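Local coordinates for general Secretion Pathway Protein (Vibrio vulnificus, PDB 4G54) that probably binds peptidoglycan as a periplasmic part of the EpsAB fusion protein of the type II secretion system, at residues Q183-D188 with Q193-R198; T46-M51 with P55-F60; K39-R44 with L129-L134. All blocks are in the same frame, centred on the assembly; numbering follows the deposited sequence. Where two conformers were deposited one is given.

Contact 1 (Q183-D188 with Q193-R198); sequences QAMTED and QRTLAR
Met185 keeps CG beside its backbone N (chi1 -60°) and runs straight on to SD (chi2 -172°), sliding between two arginines; Arg194 is extended from CG to NE, whereas Arg198 bends at chi2 and chi3 and brings its guanidinium to Gln183. Both arginines of helix 193-202 meet the Schellman motif that ends helix 170-182. Ala184, at positive phi, is its C-prime residue, with Met185 N bonded to Gln180 O and Ala184 N to Arg181 O. Met185 packs under flat cations: its CG lies 3.8 Å above the guanidinium plane of Arg194, offset toward the rim, and its SD 4.0 Å above that of Arg198. Farther along, SD touches Arg194 CG at 3.8 Å. Thr195 backs the methionine, its OG1 bonded to Gln180 NE2. The hydrogen bonds and water bridges reach backbone groups of the loop. Arg198 NH2 donates to Gln183 O at 3.1 Å, in the carbonyl plane and on a lone pair, but the bond is bent (143° at the hydrogen). A water repeats this link, donating to Gln183 O (2.7 Å) and accepting from Arg198 NH1. Positive charge beside these C-terminal carbonyls would probably suit the helix dipole. Two further waters join Ala184 O to Arg194, one through NH2 and one through NH1. A last water accepts at once from Thr186 N (3.1 Å) and from Arg194 NH2 (2.8 Å).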
loop_
_atom_site.group_PDB
_atom_site.type_symbol
_atom_site.label_atom_id
_atom_site.label_comp_id
_atom_site.label_asym_id
_atom_site.label_seq_id
_atom_site.Cartn_x
_atom_site.Cartn_y
_atom_site.Cartn_z
ATOM N N GLN A 183 11.510 13.443 -6.098
ATOM C CA GLN A 183 11.882 12.114 -5.533
ATOM C C GLN A 183 13.382 11.747 -5.715
ATOM O O GLN A 183 13.752 10.581 -5.496
ATOM C CB GLN A 183 10.932 11.094 -6.213
ATOM C CG GLN A 183 9.482 11.279 -5.699
ATOM C CD GLN A 183 9.362 11.079 -4.210
ATOM O OE1 GLN A 183 8.809 12.011 -3.524
ATOM N NE2 GLN A 183 9.901 10.034 -3.633
ATOM N N ALA A 184 14.187 12.708 -6.158
ATOM C CA ALA A 184 15.667 12.519 -6.286
ATOM C C ALA A 184 15.988 11.390 -7.224
ATOM O O ALA A 184 16.857 10.513 -6.935
ATOM C CB ALA A 184 16.242 12.245 -4.858
ATOM N N MET A 185 15.332 11.357 -8.382
ATOM C CA MET A 185 15.534 10.329 -9.392
ATOM C C MET A 185 15.918 11.073 -10.696
ATOM O O MET A 185 15.560 12.248 -10.887
ATOM C CB MET A 185 14.181 9.539 -9.614
ATOM C CG MET A 185 13.720 8.863 -8.275
ATOM S SD MET A 185 12.284 7.745 -8.552
ATOM C CE MET A 185 12.179 8.175 -9.909
ATOM N N THR A 186 16.485 10.380 -11.697
ATOM C CA THR A 186 16.886 11.005 -12.914
ATOM C C THR A 186 15.668 11.697 -13.590
ATOM O O THR A 186 14.631 11.003 -13.721
ATOM C CB THR A 186 17.483 9.980 -13.818
ATOM O OG1 THR A 186 18.712 9.554 -13.169
ATOM C CG2 THR A 186 17.830 10.552 -15.260
ATOM N N GLU A 187 15.836 12.966 -14.059
ATOM C CA GLU A 187 14.665 13.738 -14.528
ATOM C C GLU A 187 14.616 13.577 -16.075
ATOM O O GLU A 187 14.753 14.600 -16.810
ATOM C CB GLU A 187 14.890 15.165 -14.096
ATOM C CG GLU A 187 14.842 15.322 -12.588
ATOM C CD GLU A 187 15.571 16.592 -12.156
ATOM O OE1 GLU A 187 15.363 17.661 -12.853
ATOM O OE2 GLU A 187 16.447 16.549 -11.213
ATOM N N ASP A 188 14.415 12.311 -16.510
ATOM C CA ASP A 188 14.331 12.083 -17.952
ATOM C C ASP A 188 12.952 12.223 -18.545
ATOM O O ASP A 188 12.829 12.177 -19.755
ATOM C CB ASP A 188 14.945 10.725 -18.284
ATOM C CG ASP A 188 14.245 9.571 -17.678
ATOM O OD1 ASP A 188 13.138 9.701 -17.154
ATOM O OD2 ASP A 188 14.856 8.409 -17.688
ATOM N N GLN A 193 10.496 2.058 -14.876
ATOM C CA GLN A 193 10.272 1.263 -13.706
ATOM C C GLN A 193 10.521 2.058 -12.427
ATOM O O GLN A 193 9.648 1.919 -11.544
ATOM C CB GLN A 193 11.324 0.134 -13.823
ATOM C CG GLN A 193 11.162 -0.915 -12.671
ATOM C CD GLN A 193 11.844 -0.497 -11.345
ATOM O OE1 GLN A 193 11.290 -0.722 -10.213
ATOM N NE2 GLN A 193 12.977 0.105 -11.470
ATOM N N ARG A 194 11.654 2.769 -12.298
ATOM C CA ARG A 194 11.944 3.355 -10.961
ATOM C C ARG A 194 10.850 4.445 -10.644
ATOM O O ARG A 194 10.370 4.518 -9.507
ATOM C CB ARG A 194 13.305 3.969 -10.959
ATOM C CG ARG A 194 13.656 4.340 -9.522
ATOM C CD ARG A 194 14.997 5.092 -9.556
ATOM N NE ARG A 194 15.402 5.207 -8.123
ATOM C CZ ARG A 194 16.371 6.008 -7.669
ATOM N NH1 ARG A 194 16.686 5.982 -6.345
ATOM N NH2 ARG A 194 17.044 6.782 -8.465
ATOM N N THR A 195 10.458 5.199 -11.677
ATOM C CA THR A 195 9.548 6.328 -11.500
ATOM C C THR A 195 8.144 5.796 -11.204
ATOM O O THR A 195 7.496 6.262 -10.238
ATOM C CB THR A 195 9.500 7.113 -12.778
ATOM O OG1 THR A 195 10.859 7.626 -12.982
ATOM C CG2 THR A 195 8.535 8.312 -12.706
ATOM N N LEU A 196 7.662 4.836 -11.997
ATOM C CA LEU A 196 6.281 4.275 -11.717
ATOM C C LEU A 196 6.259 3.441 -10.414
ATOM O O LEU A 196 5.209 3.478 -9.717
ATOM C CB LEU A 196 5.835 3.421 -12.885
ATOM C CG LEU A 196 5.468 4.243 -14.167
ATOM C CD1 LEU A 196 5.116 3.257 -15.340
ATOM C CD2 LEU A 196 4.258 5.193 -13.915
ATOM N N ALA A 197 7.376 2.786 -10.023
ATOM C CA ALA A 197 7.350 2.040 -8.782
ATOM C C ALA A 197 7.243 3.010 -7.609
ATOM O O ALA A 197 6.432 2.718 -6.711
ATOM C CB ALA A 197 8.586 1.148 -8.620
ATOM N N ARG A 198 8.019 4.092 -7.637
ATOM C CA ARG A 198 7.893 5.040 -6.544
ATOM C C ARG A 198 6.538 5.702 -6.509
ATOM O O ARG A 198 5.962 5.807 -5.431
ATOM C CB ARG A 198 8.967 6.083 -6.754
ATOM C CG ARG A 198 9.066 7.213 -5.640
ATOM C CD ARG A 198 9.528 6.609 -4.270
ATOM N NE ARG A 198 10.932 6.179 -4.429
ATOM C CZ ARG A 198 12.019 6.958 -4.496
ATOM N NH1 ARG A 198 13.241 6.447 -4.766
ATOM N NH2 ARG A 198 11.962 8.277 -4.351
HETATM O O HOH W 1 15.397 8.570 -4.617
HETATM O O HOH W 2 18.925 8.927 -7.871
HETATM O O HOH W 3 17.937 8.497 -4.942
HETATM O O HOH W 4 17.137 7.426 -11.227
#

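Contact 2 (T46-M51 with P55-F60); sequences TRIDTM and PSTSIF
Thr57 and Asp49 supply the direct polar bond between 46-51 and 55-60, two parts of the loop that runs from strand 43-44 to strand 60-66. Thr57 OG1 donates to Asp49 OD1 at 2.8 Å, arriving on the anti side and tilted out of the carboxylate plane. A chi1 of 39° swings the hydroxyl of Thr57 over toward the aspartate. A water adds a second polar route: it donates to Asp49 OD1 (2.8 Å) and is hydrogen-bonded to Ser58 OG at 2.7 Å. Arg237 adds a salt bridge to OD1, and its NH1 also bonds to Thr57 O, so one guanidinium serves both segments.

The apolar part is small. Ile48 CG2 meets Thr57 CG2 at 3.3 Å, a close methyl-methyl approach, the two side chains crossing at about a right angle. The two branches of Thr57 thus divide the work, the methyl going to Ile48 and the hydroxyl to Asp49.

Bonds within each segment set the shape of the two partners. Asp49 OD2 accepts from Thr46 N at 2.8 Å on its anti lone pair, nearly straight at 160°, and from Thr46 OG1 at 3.0 Å, which comes from above the carboxylate plane (64° out of it). With both oxygens gripped, the carboxylate has little freedom to rotate. Within 55-60, Ser58 OG accepts from Phe60 N at 3.0 Å.

The Asp49 carboxylate thus folds back on Thr46 N, three residues earlier, closing a turn whose residues 47-49 have helical backbone angles, while Ser58 makes an ST turn leading into strand 60-66 of the GspA peptidase C39-like domain.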
loop_
_atom_site.group_PDB
_atom_site.type_symbol
_atom_site.label_atom_id
_atom_site.label_comp_id
_atom_site.label_asym_id
_atom_site.label_seq_id
_atom_site.Cartn_x
_atom_site.Cartn_y
_atom_site.Cartn_z
ATOM N N THR A 46 -8.810 -13.841 -2.534
ATOM C CA THR A 46 -8.872 -15.279 -2.566
ATOM C C THR A 46 -7.650 -15.937 -1.968
ATOM O O THR A 46 -6.654 -15.296 -1.699
ATOM C CB THR A 46 -9.080 -15.837 -4.045
ATOM O OG1 THR A 46 -7.811 -15.777 -4.672
ATOM C CG2 THR A 46 -10.131 -15.023 -4.870
ATOM N N ARG A 47 -7.707 -17.266 -1.816
ATOM C CA ARG A 47 -6.541 -17.995 -1.352
ATOM C C ARG A 47 -5.292 -17.762 -2.245
ATOM O O ARG A 47 -4.118 -17.873 -1.760
ATOM C CB ARG A 47 -6.881 -19.474 -1.218
ATOM C CG ARG A 47 -6.290 -20.085 -0.013
ATOM C CD ARG A 47 -6.224 -21.615 -0.269
ATOM N NE ARG A 47 -7.179 -22.505 0.403
ATOM C CZ ARG A 47 -8.085 -22.214 1.338
ATOM N NH1 ARG A 47 -8.266 -20.985 1.796
ATOM N NH2 ARG A 47 -8.835 -23.203 1.809
ATOM N N ILE A 48 -5.498 -17.567 -3.553
ATOM C CA ILE A 48 -4.341 -17.310 -4.441
ATOM C C ILE A 48 -3.703 -15.948 -4.125
ATOM O O ILE A 48 -2.422 -15.825 -4.042
ATOM C CB ILE A 48 -4.765 -17.441 -5.880
ATOM C CG1 ILE A 48 -5.079 -18.889 -6.174
ATOM C CG2 ILE A 48 -3.692 -17.037 -6.809
ATOM C CD1 ILE A 48 -3.858 -19.801 -5.982
ATOM N N ASP A 49 -4.550 -14.946 -3.830
ATOM C CA ASP A 49 -4.053 -13.645 -3.578
ATOM C C ASP A 49 -3.252 -13.590 -2.314
ATOM O O ASP A 49 -2.293 -12.801 -2.195
ATOM C CB ASP A 49 -5.253 -12.685 -3.432
ATOM C CG ASP A 49 -6.044 -12.610 -4.714
ATOM O OD1 ASP A 49 -5.469 -12.242 -5.801
ATOM O OD2 ASP A 49 -7.253 -12.878 -4.664
ATOM N N THR A 50 -3.595 -14.383 -1.317
ATOM C CA THR A 50 -2.857 -14.228 -0.081
ATOM C C THR A 50 -1.612 -15.097 0.075
ATOM O O THR A 50 -1.029 -15.160 1.172
ATOM C CB THR A 50 -3.837 -14.483 1.117
ATOM O OG1 THR A 50 -4.398 -15.798 0.975
ATOM C CG2 THR A 50 -4.904 -13.472 1.140
ATOM N N MET A 51 -1.256 -15.760 -1.014
ATOM C CA MET A 51 0.059 -16.463 -1.072
ATOM C C MET A 51 1.285 -15.500 -1.125
ATOM O O MET A 51 2.395 -15.930 -0.792
ATOM C CB MET A 51 0.120 -17.431 -2.237
ATOM C CG MET A 51 -0.813 -18.638 -2.130
ATOM S SD MET A 51 -0.836 -19.500 -3.709
ATOM C CE MET A 51 0.567 -20.656 -3.576
ATOM N N PRO A 55 4.141 -14.440 -10.091
ATOM C CA PRO A 55 3.528 -13.164 -10.477
ATOM C C PRO A 55 2.231 -12.824 -9.742
ATOM O O PRO A 55 1.544 -13.733 -9.224
ATOM C CB PRO A 55 3.214 -13.337 -11.988
ATOM C CG PRO A 55 3.157 -14.784 -12.175
ATOM C CD PRO A 55 4.150 -15.401 -11.216
ATOM N N SER A 56 1.939 -11.526 -9.728
ATOM C CA SER A 56 0.675 -11.023 -9.196
ATOM C C SER A 56 -0.493 -11.656 -9.941
ATOM O O SER A 56 -0.449 -11.928 -11.101
ATOM C CB SER A 56 0.618 -9.493 -9.417
ATOM O OG SER A 56 1.809 -8.840 -8.946
ATOM N N THR A 57 -1.587 -11.782 -9.200
ATOM C CA THR A 57 -2.823 -12.307 -9.680
ATOM C C THR A 57 -3.877 -11.198 -9.833
ATOM O O THR A 57 -5.011 -11.453 -10.356
ATOM C CB THR A 57 -3.394 -13.364 -8.607
ATOM O OG1 THR A 57 -3.163 -12.886 -7.240
ATOM C CG2 THR A 57 -2.565 -14.663 -8.852
ATOM N N SER A 58 -3.522 -9.974 -9.413
ATOM C CA SER A 58 -4.433 -8.811 -9.564
ATOM C C SER A 58 -3.491 -7.603 -9.769
ATOM O O SER A 58 -2.251 -7.820 -9.875
ATOM C CB SER A 58 -5.257 -8.591 -8.275
ATOM O OG SER A 58 -4.450 -8.021 -7.231
ATOM N N ILE A 59 -4.035 -6.381 -9.803
ATOM C CA ILE A 59 -3.146 -5.208 -9.953
ATOM C C ILE A 59 -2.324 -4.952 -8.682
ATOM O O ILE A 59 -1.390 -4.190 -8.721
ATOM C CB ILE A 59 -3.877 -3.942 -10.355
ATOM C CG1 ILE A 59 -4.905 -3.582 -9.262
ATOM C CG2 ILE A 59 -4.579 -4.283 -11.736
ATOM C CD1 ILE A 59 -5.286 -2.074 -9.178
ATOM N N PHE A 60 -2.609 -5.656 -7.582
ATOM C CA PHE A 60 -1.848 -5.428 -6.369
ATOM C C PHE A 60 -0.495 -6.071 -6.420
ATOM O O PHE A 60 -0.317 -7.216 -6.970
ATOM C CB PHE A 60 -2.600 -5.887 -5.098
ATOM C CG PHE A 60 -3.544 -4.885 -4.519
ATOM C CD1 PHE A 60 -4.707 -4.599 -5.175
ATOM C CD2 PHE A 60 -3.241 -4.204 -3.313
ATOM C CE1 PHE A 60 -5.592 -3.648 -4.688
ATOM C CE2 PHE A 60 -4.128 -3.300 -2.789
ATOM C CZ PHE A 60 -5.271 -2.955 -3.459
HETATM O O HOH W 5 -3.713 -10.053 -5.620
#

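Contact 3 (K39-R44 with L129-L134); sequences KLWGYR and LWPMPL
A buried CH-pi contact between Trp41 and Pro131 joins the end of helix 30-40 to the last residues of strand 125-131, in the antiparallel sheet of the GspA peptidase C39-like domain. Pro131 CD lies over one face of the indole, 3.8 Å from the centroid of the six-membered ring and 25° off its normal. It sits toward the rim, 3.6 Å from both Trp41 CH2 and Trp41 CZ3, and Pro131 CG follows at 3.9 Å from CZ3. Trp41 CG stands beside its backbone N (chi1 -69°) with the ring turned across that bond (chi2 94°), which presents the benzo part to the proline. The chain then turns at Gly42, where positive phi and bonds back into the last helical turn make a Schellman motif. Phe60 and Trp209 each meet the indole edge-to-face, so it belongs to an aromatic cluster. The pyrrole side is polar: a water in the plane of the indole accepts from Trp41 NE1 at 2.9 Å and donates to Leu129 O at 2.6 Å. This water spans a gap of 3.9 Å between NE1 and Leu129 O. Pro131 CD is bonded to the amide nitrogen of the proline, so its hydrogens are probably slightly positive and well matched to the electron-rich ring; the bridging water meanwhile satisfies the one N-H of a buried indole.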
loop_
_atom_site.group_PDB
_atom_site.type_symbol
_atom_site.label_atom_id
_atom_site.label_comp_id
_atom_site.label_asym_id
_atom_site.label_seq_id
_atom_site.Cartn_x
_atom_site.Cartn_y
_atom_site.Cartn_z
ATOM N N LYS A 39 -8.821 -6.347 3.150
ATOM C CA LYS A 39 -10.131 -5.764 3.471
ATOM C C LYS A 39 -10.006 -4.221 3.686
ATOM O O LYS A 39 -10.945 -3.461 3.415
ATOM C CB LYS A 39 -10.654 -6.344 4.755
ATOM C CG LYS A 39 -10.946 -7.791 4.721
ATOM C CD LYS A 39 -11.662 -8.222 6.072
ATOM C CE LYS A 39 -11.491 -9.700 6.253
ATOM N NZ LYS A 39 -12.025 -10.137 7.580
ATOM N N LEU A 40 -8.871 -3.749 4.244
ATOM C CA LEU A 40 -8.645 -2.320 4.440
ATOM C C LEU A 40 -8.633 -1.581 3.141
ATOM O O LEU A 40 -9.005 -0.406 3.105
ATOM C CB LEU A 40 -7.280 -2.066 5.131
ATOM C CG LEU A 40 -7.266 -1.866 6.604
ATOM C CD1 LEU A 40 -7.534 -3.163 7.135
ATOM C CD2 LEU A 40 -5.898 -1.351 7.102
ATOM N N TRP A 41 -8.229 -2.250 2.058
ATOM C CA TRP A 41 -8.291 -1.646 0.745
ATOM C C TRP A 41 -9.676 -1.807 0.091
ATOM O O TRP A 41 -9.935 -1.329 -1.047
ATOM C CB TRP A 41 -7.190 -2.259 -0.143
ATOM C CG TRP A 41 -5.804 -1.872 0.273
ATOM C CD1 TRP A 41 -4.999 -2.540 1.071
ATOM C CD2 TRP A 41 -5.090 -0.714 -0.170
ATOM N NE1 TRP A 41 -3.773 -1.904 1.211
ATOM C CE2 TRP A 41 -3.806 -0.760 0.430
ATOM C CE3 TRP A 41 -5.420 0.338 -1.033
ATOM C CZ2 TRP A 41 -2.797 0.259 0.181
ATOM C CZ3 TRP A 41 -4.447 1.333 -1.276
ATOM C CH2 TRP A 41 -3.195 1.287 -0.644
ATOM N N GLY A 42 -10.613 -2.452 0.795
ATOM C CA GLY A 42 -11.964 -2.658 0.243
ATOM C C GLY A 42 -12.189 -3.947 -0.537
ATOM O O GLY A 42 -13.267 -4.063 -1.222
ATOM N N TYR A 43 -11.224 -4.881 -0.497
ATOM C CA TYR A 43 -11.274 -6.038 -1.345
ATOM C C TYR A 43 -11.399 -7.348 -0.596
ATOM O O TYR A 43 -10.817 -7.532 0.472
ATOM C CB TYR A 43 -10.052 -6.135 -2.236
ATOM C CG TYR A 43 -10.050 -4.994 -3.222
ATOM C CD1 TYR A 43 -10.997 -4.946 -4.264
ATOM C CD2 TYR A 43 -9.124 -3.939 -3.139
ATOM C CE1 TYR A 43 -11.008 -3.891 -5.200
ATOM C CE2 TYR A 43 -9.130 -2.896 -4.083
ATOM C CZ TYR A 43 -10.096 -2.902 -5.103
ATOM O OH TYR A 43 -10.240 -1.888 -6.026
ATOM N N ARG A 44 -12.143 -8.266 -1.253
ATOM C CA ARG A 44 -12.228 -9.636 -0.864
ATOM C C ARG A 44 -11.123 -10.429 -1.619
ATOM O O ARG A 44 -11.146 -10.603 -2.854
ATOM C CB ARG A 44 -13.698 -10.122 -1.093
ATOM C CG ARG A 44 -14.006 -11.576 -0.765
ATOM C CD ARG A 44 -15.467 -11.861 -1.194
ATOM N NE ARG A 44 -15.751 -11.388 -2.576
ATOM C CZ ARG A 44 -16.682 -10.485 -2.907
ATOM N NH1 ARG A 44 -17.455 -9.951 -1.966
ATOM N NH2 ARG A 44 -16.853 -10.125 -4.180
ATOM N N LEU A 129 1.407 -4.462 0.728
ATOM C CA LEU A 129 0.424 -4.671 -0.393
ATOM C C LEU A 129 0.166 -3.259 -0.834
ATOM O O LEU A 129 -0.073 -2.325 -0.040
ATOM C CB LEU A 129 -0.988 -5.273 0.140
ATOM C CG LEU A 129 -1.217 -6.710 0.323
ATOM C CD1 LEU A 129 -2.701 -6.775 0.675
ATOM C CD2 LEU A 129 -0.836 -7.320 -1.064
ATOM N N TRP A 130 0.173 -3.098 -2.156
ATOM C CA TRP A 130 -0.292 -1.771 -2.698
ATOM C C TRP A 130 -0.734 -1.995 -4.117
ATOM O O TRP A 130 -0.253 -2.902 -4.824
ATOM C CB TRP A 130 0.841 -0.673 -2.704
ATOM C CG TRP A 130 2.000 -0.955 -3.522
ATOM C CD1 TRP A 130 2.253 -0.373 -4.726
ATOM C CD2 TRP A 130 3.084 -1.828 -3.275
ATOM N NE1 TRP A 130 3.459 -0.782 -5.226
ATOM C CE2 TRP A 130 3.967 -1.718 -4.373
ATOM C CE3 TRP A 130 3.426 -2.702 -2.226
ATOM C CZ2 TRP A 130 5.181 -2.398 -4.467
ATOM C CZ3 TRP A 130 4.635 -3.429 -2.322
ATOM C CH2 TRP A 130 5.504 -3.250 -3.403
ATOM N N PRO A 131 -1.699 -1.189 -4.562
ATOM C CA PRO A 131 -2.118 -1.279 -5.985
ATOM C C PRO A 131 -1.053 -0.769 -6.958
ATOM O O PRO A 131 -0.452 0.332 -6.770
ATOM C CB PRO A 131 -3.372 -0.341 -6.003
ATOM C CG PRO A 131 -3.146 0.649 -4.887
ATOM C CD PRO A 131 -2.396 -0.158 -3.807
ATOM N N MET A 132 -0.821 -1.520 -8.021
ATOM C CA MET A 132 0.187 -1.086 -9.033
ATOM C C MET A 132 -0.370 -1.426 -10.380
ATOM O O MET A 132 0.081 -2.339 -11.033
ATOM C CB MET A 132 1.557 -1.750 -8.738
ATOM C CG MET A 132 2.547 -1.073 -9.719
ATOM S SD MET A 132 4.190 -1.709 -9.164
ATOM C CE MET A 132 5.092 -0.869 -10.409
ATOM N N PRO A 133 -1.321 -0.637 -10.888
ATOM C CA PRO A 133 -1.884 -0.876 -12.216
ATOM C C PRO A 133 -0.966 -0.583 -13.383
ATOM O O PRO A 133 -1.225 -1.104 -14.485
ATOM C CB PRO A 133 -3.060 0.074 -12.250
ATOM C CG PRO A 133 -2.690 1.265 -11.372
ATOM C CD PRO A 133 -2.035 0.443 -10.211
ATOM N N LEU A 134 0.119 0.191 -13.135
ATOM C CA LEU A 134 1.017 0.584 -14.231
ATOM C C LEU A 134 2.327 -0.151 -14.115
ATOM O O LEU A 134 3.109 0.081 -13.156
ATOM C CB LEU A 134 1.279 2.097 -14.278
ATOM C CG LEU A 134 0.005 2.923 -14.244
ATOM C CD1 LEU A 134 0.387 4.490 -14.381
ATOM C CD2 LEU A 134 -0.854 2.536 -15.507
HETATM O O HOH W 6 -1.175 -2.424 2.356
#

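From the N terminus, 39-44 opens contact 3, whose long loop closes only at 129-134. Contact 2 is nested inside it, closing a short loop between 46-51 and 55-60 that contains Cys52 of the disulfide to Cys62. Contact 1 follows in series, closing the turn between helices 170-182 and 193-202 within the putative peptidoglycan-binding region. Contacts 2 and 3 are neighbours, their centres about 10 Å apart: Ile59 O and Met132 N probably share a hydrogen bond, and Phe60 packs on Trp130 and Pro131. Contact 3 also meets contact 1, through Leu134 on Leu196 and Met132 on Ala197, tying the sheet domain to the helices.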